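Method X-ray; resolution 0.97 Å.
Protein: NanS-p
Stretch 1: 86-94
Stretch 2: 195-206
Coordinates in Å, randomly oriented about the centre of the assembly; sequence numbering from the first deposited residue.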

ATOM      1  N   ASN A  86       5.938  13.871  10.970  1.00  8.90           N
ATOM      2  CA  ASN A  86       4.923  12.909  11.414  1.00  9.23           C
ATOM      3  C   ASN A  86       3.715  12.818  10.496  1.00  8.18           C
ATOM      4  O   ASN A  86       2.797  12.038  10.779  1.00  8.76           O
ATOM      5  CB  ASN A  86       4.536  13.156  12.874  1.00 11.51           C
ATOM      6  CG  ASN A  86       5.773  13.240  13.760  1.00 14.76           C
ATOM      7  OD1 ASN A  86       6.693  12.423  13.630  1.00 17.05           O
ATOM      8  ND2 ASN A  86       5.830  14.246  14.616  1.00 15.46           N
ATOM      9  N   GLN A  87       3.705  13.532   9.383  1.00  7.76           N
ATOM     10  CA  GLN A  87       2.556  13.544   8.484  1.00  7.48           C
ATOM     11  C   GLN A  87       2.489  12.291   7.618  1.00  6.96           C
ATOM     12  O   GLN A  87       3.507  11.746   7.191  1.00  7.15           O
ATOM     13  CB  GLN A  87       2.643  14.810   7.631  1.00  7.34           C
ATOM     14  CG  GLN A  87       1.448  15.092   6.762  1.00  7.58           C
ATOM     15  CD  GLN A  87       1.512  16.504   6.237  1.00  8.26           C
ATOM     16  OE1 GLN A  87       1.932  16.740   5.085  1.00  9.53           O
ATOM     17  NE2 GLN A  87       1.172  17.449   7.068  1.00  8.37           N
ATOM     18  N   TYR A  88       1.265  11.807   7.406  1.00  6.82           N
ATOM     19  CA  TYR A  88       1.028  10.612   6.618  1.00  6.85           C
ATOM     20  C   TYR A  88       0.920  10.901   5.128  1.00  6.50           C
ATOM     21  O   TYR A  88       0.455  11.962   4.713  1.00  7.14           O
ATOM     22  CB  TYR A  88      -0.276   9.917   7.052  1.00  7.42           C
ATOM     23  CG  TYR A  88      -0.207   9.395   8.467  1.00  7.76           C
ATOM     24  CD1 TYR A  88       0.567   8.288   8.803  1.00  8.07           C
ATOM     25  CD2 TYR A  88      -0.897  10.042   9.486  1.00  8.89           C
ATOM     26  CE1 TYR A  88       0.639   7.845  10.110  1.00  8.70           C
ATOM     27  CE2 TYR A  88      -0.832   9.612  10.792  1.00  9.43           C
ATOM     28  CZ  TYR A  88      -0.058   8.523  11.104  1.00  9.69           C
ATOM     29  OH  TYR A  88      -0.007   8.138  12.417  1.00 11.73           O
ATOM     30  N   VAL A  89       1.300   9.888   4.337  1.00  6.64           N
ATOM     31  CA  VAL A  89       0.969   9.807   2.920  1.00  6.59           C
ATOM     32  C   VAL A  89      -0.216   8.859   2.739  1.00  6.78           C
ATOM     33  O   VAL A  89      -1.320   9.296   2.399  1.00  7.79           O
ATOM     34  CB  VAL A  89       2.173   9.374   2.057  1.00  7.16           C
ATOM     35  CG1 VAL A  89       1.785   9.370   0.584  1.00  7.66           C
ATOM     36  CG2 VAL A  89       3.372  10.280   2.300  1.00  7.21           C
ATOM     37  N   MET A  90      -0.019   7.562   2.962  1.00  6.70           N
ATOM     38  CA  MET A  90      -1.077   6.587   2.694  1.00  6.60           C
ATOM     39  C   MET A  90      -0.716   5.264   3.341  1.00  6.52           C
ATOM     40  O   MET A  90       0.428   5.026   3.728  1.00  7.21           O
ATOM     41  CB  MET A  90      -1.284   6.429   1.186  1.00  7.22           C
ATOM     42  CG  MET A  90      -0.101   5.851   0.448  1.00  7.63           C
ATOM     43  SD  MET A  90      -0.364   5.993  -1.315  1.00  8.99           S
ATOM     44  CE  MET A  90       1.277   5.642  -1.910  1.00  9.89           C
ATOM     45  N   ALA A  91      -1.717   4.399   3.414  1.00  6.83           N
ATOM     46  CA  ALA A  91      -1.590   3.049   3.923  1.00  6.59           C
ATOM     47  C   ALA A  91      -2.252   2.066   2.966  1.00  6.42           C
ATOM     48  O   ALA A  91      -3.200   2.398   2.248  1.00  6.99           O
ATOM     49  CB  ALA A  91      -2.260   2.907   5.299  1.00  7.20           C
ATOM     50  N   PHE A  92      -1.752   0.834   3.013  1.00  6.25           N
ATOM     51  CA  PHE A  92      -2.253  -0.321   2.277  1.00  6.42           C
ATOM     52  C   PHE A  92      -2.662  -1.379   3.296  1.00  6.35           C
ATOM     53  O   PHE A  92      -1.816  -1.881   4.041  1.00  6.70           O
ATOM     54  CB  PHE A  92      -1.147  -0.925   1.388  1.00  6.77           C
ATOM     55  CG  PHE A  92      -0.628   0.024   0.353  1.00  7.59           C
ATOM     56  CD1 PHE A  92       0.340   0.961   0.681  1.00  8.80           C
ATOM     57  CD2 PHE A  92      -1.112   0.005  -0.947  1.00  8.97           C
ATOM     58  CE1 PHE A  92       0.807   1.865  -0.275  1.00 10.42           C
ATOM     59  CE2 PHE A  92      -0.652   0.920  -1.895  1.00 10.26           C
ATOM     60  CZ  PHE A  92       0.313   1.835  -1.553  1.00 10.83           C
ATOM     61  N   TYR A  93      -3.951  -1.721   3.324  1.00  6.35           N
ATOM     62  CA  TYR A  93      -4.474  -2.752   4.204  1.00  6.60           C
ATOM     63  C   TYR A  93      -5.131  -3.832   3.361  1.00  6.65           C
ATOM     64  O   TYR A  93      -5.974  -3.539   2.504  1.00  7.39           O
ATOM     65  CB  TYR A  93      -5.532  -2.206   5.164  1.00  7.59           C
ATOM     66  CG  TYR A  93      -5.115  -1.045   5.971  1.00  9.49           C
ATOM     67  CD1 TYR A  93      -4.119  -1.160   6.910  1.00 10.96           C
ATOM     68  CD2 TYR A  93      -5.744   0.192   5.804  1.00 11.31           C
ATOM     69  CE1 TYR A  93      -3.733  -0.049   7.665  1.00 11.49           C
ATOM     70  CE2 TYR A  93      -5.381   1.285   6.548  1.00 11.72           C
ATOM     71  CZ  TYR A  93      -4.372   1.156   7.467  1.00 10.41           C
ATOM     72  OH  TYR A  93      -4.024   2.263   8.223  1.00 11.93           O
ATOM     73  N   TRP A  94      -4.798  -5.086   3.639  1.00  6.60           N
ATOM     74  CA  TRP A  94      -5.407  -6.223   2.945  1.00  6.80           C
ATOM     75  C   TRP A  94      -5.776  -7.275   3.986  1.00  6.71           C
ATOM     76  O   TRP A  94      -5.055  -8.273   4.167  1.00  7.36           O
ATOM     77  CB  TRP A  94      -4.483  -6.784   1.871  1.00  7.14           C
ATOM     78  CG  TRP A  94      -5.069  -7.854   1.004  1.00  6.83           C
ATOM     79  CD1 TRP A  94      -6.337  -8.387   1.029  1.00  7.13           C
ATOM     80  CD2 TRP A  94      -4.363  -8.550  -0.018  1.00  6.70           C
ATOM     81  NE1 TRP A  94      -6.446  -9.370   0.086  1.00  7.16           N
ATOM     82  CE2 TRP A  94      -5.249  -9.490  -0.574  1.00  7.20           C
ATOM     83  CE3 TRP A  94      -3.058  -8.469  -0.515  1.00  7.64           C
ATOM     84  CZ2 TRP A  94      -4.870 -10.343  -1.601  1.00  8.04           C
ATOM     85  CZ3 TRP A  94      -2.688  -9.307  -1.533  1.00  8.25           C
ATOM     86  CH2 TRP A  94      -3.588 -10.235  -2.070  1.00  8.29           C
TER
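Stretch 2 195-206: HVTDITRGATYP

Stretch 2 begins as a β-strand, 195-197, that pairs antiparallel with strand 88-94, the two directions differing by 166° and the axes approaching to 4.8 Å. From Asp198 it leaves the sheet as a loop, Ile199 taking a positive phi (82°), and returns at Thr204 and Tyr205 beside Tyr88 and Val89.

Backbone hydrogen bonds set the register. Tyr93 and His195 form one closed pair, Tyr93 N to His195 O at 2.9 Å and His195 N to Tyr93 O at 2.8 Å; Ala91 and Thr197 form the next, Ala91 N to Thr197 O at 2.8 Å and Thr197 N to Ala91 O at 3.0 Å. Between them Phe92 faces Val196 as a non-hydrogen-bonded pair, where the extended chains bring Val196 CA within 3.2 Å of Ala91 O. Farther along the loop, Tyr205 N donates to Tyr88 O at 3.1 Å. The oxygen of a water lies 2.7 Å from Val89 O and 2.6 Å from Tyr205 O, bridging the two carbonyls. Thr204 OG1 donates to Asp198 OD2 at 2.7 Å, holding the start of the loop to the point where it returns to Tyr88.

Apolar packing follows the alternation of the strands. On one face, β-branched Val196 places CG2 3.8 Å from Phe92 CD2. On the other, Thr197 turns its methyl CG2 to Tyr93 CE2 at 3.6 Å, while its OG1 accepts from Ile199 N at 3.0 Å, so that one small side chain serves both packing and the turn. The long Ile199 reaches back, CG1 lying 3.8 Å from Ala91 CB and CD1 3.7 Å from Tyr88 CD1; the methyl of Ala91 packs directly against it.

Tyr205 offers a broad ring to both Val89, whose CG2 is 3.6 Å from Tyr205 CD2, and Gln87, whose CG makes an off-centre CH-π contact 4.2 Å from the ring centroid.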

ATOM      1  N   HIS A 195      -7.305  -2.117   0.487  1.00  7.25           N
ATOM      2  CA  HIS A 195      -7.728  -0.765   0.818  1.00  7.88           C
ATOM      3  C   HIS A 195      -6.505   0.135   0.819  1.00  8.14           C
ATOM      4  O   HIS A 195      -5.516  -0.154   1.493  1.00  9.73           O
ATOM      5  CB  HIS A 195      -8.320  -0.704   2.206  1.00  9.08           C
ATOM      6  CG  HIS A 195      -9.423  -1.650   2.435  1.00 10.93           C
ATOM      7  ND1 HIS A 195     -10.746  -1.273   2.442  1.00 12.78           N
ATOM      8  CD2 HIS A 195      -9.393  -2.975   2.683  1.00 11.42           C
ATOM      9  CE1 HIS A 195     -11.490  -2.338   2.683  1.00 12.75           C
ATOM     10  NE2 HIS A 195     -10.690  -3.384   2.832  1.00 12.55           N
ATOM     11  N   VAL A 196      -6.577   1.210   0.052  1.00  7.53           N
ATOM     12  CA  VAL A 196      -5.524   2.213   0.004  1.00  7.25           C
ATOM     13  C   VAL A 196      -6.151   3.510   0.496  1.00  7.34           C
ATOM     14  O   VAL A 196      -7.207   3.912   0.005  1.00  8.44           O
ATOM     15  CB  VAL A 196      -4.973   2.372  -1.422  1.00  8.45           C
ATOM     16  CG1 VAL A 196      -3.753   3.263  -1.411  1.00  8.89           C
ATOM     17  CG2 VAL A 196      -4.644   1.013  -2.017  1.00  9.55           C
ATOM     18  N   THR A 197      -5.535   4.147   1.488  1.00  7.00           N
ATOM     19  CA  THR A 197      -6.191   5.277   2.142  1.00  6.85           C
ATOM     20  C   THR A 197      -5.169   6.244   2.702  1.00  6.52           C
ATOM     21  O   THR A 197      -4.071   5.838   3.058  1.00  6.82           O
ATOM     22  CB  THR A 197      -7.108   4.759   3.275  1.00  7.46           C
ATOM     23  OG1 THR A 197      -7.727   5.857   3.946  1.00  7.90           O
ATOM     24  CG2 THR A 197      -6.342   3.938   4.307  1.00  8.61           C
ATOM     25  N   ASP A 198      -5.550   7.513   2.832  1.00  6.76           N
ATOM     26  CA  ASP A 198      -4.703   8.458   3.562  1.00  6.92           C
ATOM     27  C   ASP A 198      -4.999   8.500   5.065  1.00  7.14           C
ATOM     28  O   ASP A 198      -4.445   9.359   5.750  1.00  8.17           O
ATOM     29  CB  ASP A 198      -4.693   9.861   2.942  1.00  7.58           C
ATOM     30  CG  ASP A 198      -5.965  10.644   3.183  1.00  8.11           C
ATOM     31  OD1 ASP A 198      -7.031  10.021   3.320  1.00  9.22           O
ATOM     32  OD2 ASP A 198      -5.879  11.906   3.237  1.00  8.76           O
ATOM     33  N   ILE A 199      -5.801   7.555   5.576  1.00  7.21           N
ATOM     34  CA  ILE A 199      -5.845   7.186   6.990  1.00  8.54           C
ATOM     35  C   ILE A 199      -6.700   8.124   7.835  1.00  8.73           C
ATOM     36  O   ILE A 199      -7.614   7.684   8.546  1.00 10.78           O
ATOM     37  CB  ILE A 199      -4.425   7.067   7.597  1.00  9.81           C
ATOM     38  CG1 ILE A 199      -3.534   6.105   6.797  1.00 10.43           C
ATOM     39  CG2 ILE A 199      -4.513   6.629   9.058  1.00 11.54           C
ATOM     40  CD1 ILE A 199      -2.058   6.188   7.179  1.00 11.64           C
ATOM     41  N   THR A 200      -6.378   9.409   7.811  1.00  8.19           N
ATOM     42  CA  THR A 200      -6.873  10.378   8.766  1.00  8.19           C
ATOM     43  C   THR A 200      -7.658  11.473   8.064  1.00  8.84           C
ATOM     44  O   THR A 200      -7.426  11.774   6.889  1.00  9.35           O
ATOM     45  CB  THR A 200      -5.679  10.968   9.536  1.00  8.17           C
ATOM     46  OG1 THR A 200      -6.144  11.936  10.470  1.00  8.37           O
ATOM     47  CG2 THR A 200      -4.658  11.652   8.618  1.00  8.25           C
ATOM     48  N   ARG A 201      -8.599  12.078   8.801  1.00  9.93           N
ATOM     49  CA  ARG A 201      -9.275  13.267   8.284  1.00 11.56           C
ATOM     50  C   ARG A 201      -8.373  14.495   8.304  1.00 11.38           C
ATOM     51  O   ARG A 201      -8.629  15.461   7.573  1.00 12.97           O
ATOM     52  CB  ARG A 201     -10.532  13.557   9.101  1.00 13.64           C
ATOM     53  CG  ARG A 201     -11.632  12.542   8.906  1.00 16.54           C
ATOM     54  CD  ARG A 201     -12.762  12.784   9.892  1.00 19.52           C
ATOM     55  NE  ARG A 201     -13.989  12.128   9.470  1.00 21.93           N
ATOM     56  CZ  ARG A 201     -14.943  12.714   8.751  1.00 23.83           C
ATOM     57  NH1 ARG A 201     -14.822  13.980   8.374  1.00 24.51           N
ATOM     58  NH2 ARG A 201     -16.027  12.029   8.417  1.00 25.00           N
ATOM     59  N   GLY A 202      -7.339  14.487   9.137  1.00 10.33           N
ATOM     60  CA  GLY A 202      -6.402  15.587   9.193  1.00 10.01           C
ATOM     61  C   GLY A 202      -5.588  15.680   7.915  1.00  9.54           C
ATOM     62  O   GLY A 202      -5.588  14.789   7.064  1.00  9.04           O
ATOM     63  N   ALA A 203      -4.897  16.802   7.751  1.00  9.83           N
ATOM     64  CA  ALA A 203      -4.125  16.997   6.535  1.00  9.60           C
ATOM     65  C   ALA A 203      -3.077  15.901   6.366  1.00  8.46           C
ATOM     66  O   ALA A 203      -2.346  15.560   7.303  1.00  8.78           O
ATOM     67  CB  ALA A 203      -3.427  18.352   6.561  1.00 10.08           C
ATOM     68  N   THR A 204      -2.979  15.413   5.133  1.00  7.83           N
ATOM     69  CA  THR A 204      -1.981  14.449   4.683  1.00  7.83           C
ATOM     70  C   THR A 204      -1.315  15.012   3.430  1.00  7.64           C
ATOM     71  O   THR A 204      -1.789  15.977   2.823  1.00  8.13           O
ATOM     72  CB  THR A 204      -2.637  13.092   4.383  1.00  7.97           C
ATOM     73  OG1 THR A 204      -3.587  13.277   3.326  1.00  9.20           O
ATOM     74  CG2 THR A 204      -3.305  12.531   5.631  1.00  7.75           C
ATOM     75  N   TYR A 205      -0.206  14.405   3.010  1.00  7.52           N
ATOM     76  CA  TYR A 205       0.449  14.871   1.796  1.00  7.73           C
ATOM     77  C   TYR A 205      -0.405  14.540   0.574  1.00  7.89           C
ATOM     78  O   TYR A 205      -0.819  13.387   0.412  1.00  9.26           O
ATOM     79  CB  TYR A 205       1.789  14.179   1.573  1.00  7.91           C
ATOM     80  CG  TYR A 205       2.886  14.489   2.555  1.00  7.81           C
ATOM     81  CD1 TYR A 205       3.699  15.594   2.394  1.00  8.04           C
ATOM     82  CD2 TYR A 205       3.151  13.635   3.628  1.00  7.90           C
ATOM     83  CE1 TYR A 205       4.723  15.856   3.270  1.00  8.06           C
ATOM     84  CE2 TYR A 205       4.179  13.895   4.512  1.00  7.87           C
ATOM     85  CZ  TYR A 205       4.962  15.016   4.325  1.00  7.96           C
ATOM     86  OH  TYR A 205       6.002  15.325   5.178  1.00  8.35           O
ATOM     87  N   PRO A 206      -0.614  15.479  -0.349  1.00  7.84           N
ATOM     88  CA  PRO A 206      -1.122  15.084  -1.668  1.00  8.73           C
ATOM     89  C   PRO A 206      -0.178  14.046  -2.263  1.00  8.34           C
ATOM     90  O   PRO A 206       1.042  14.126  -2.091  1.00  8.59           O
ATOM     91  CB  PRO A 206      -1.117  16.393  -2.459  1.00  9.56           C
ATOM     92  CG  PRO A 206      -1.187  17.457  -1.403  1.00  9.79           C
ATOM     93  CD  PRO A 206      -0.353  16.927  -0.277  1.00  8.86           C
TER
HETATM   94  O   HOH W   1      -2.292  11.283   0.845  1.00 21.09           O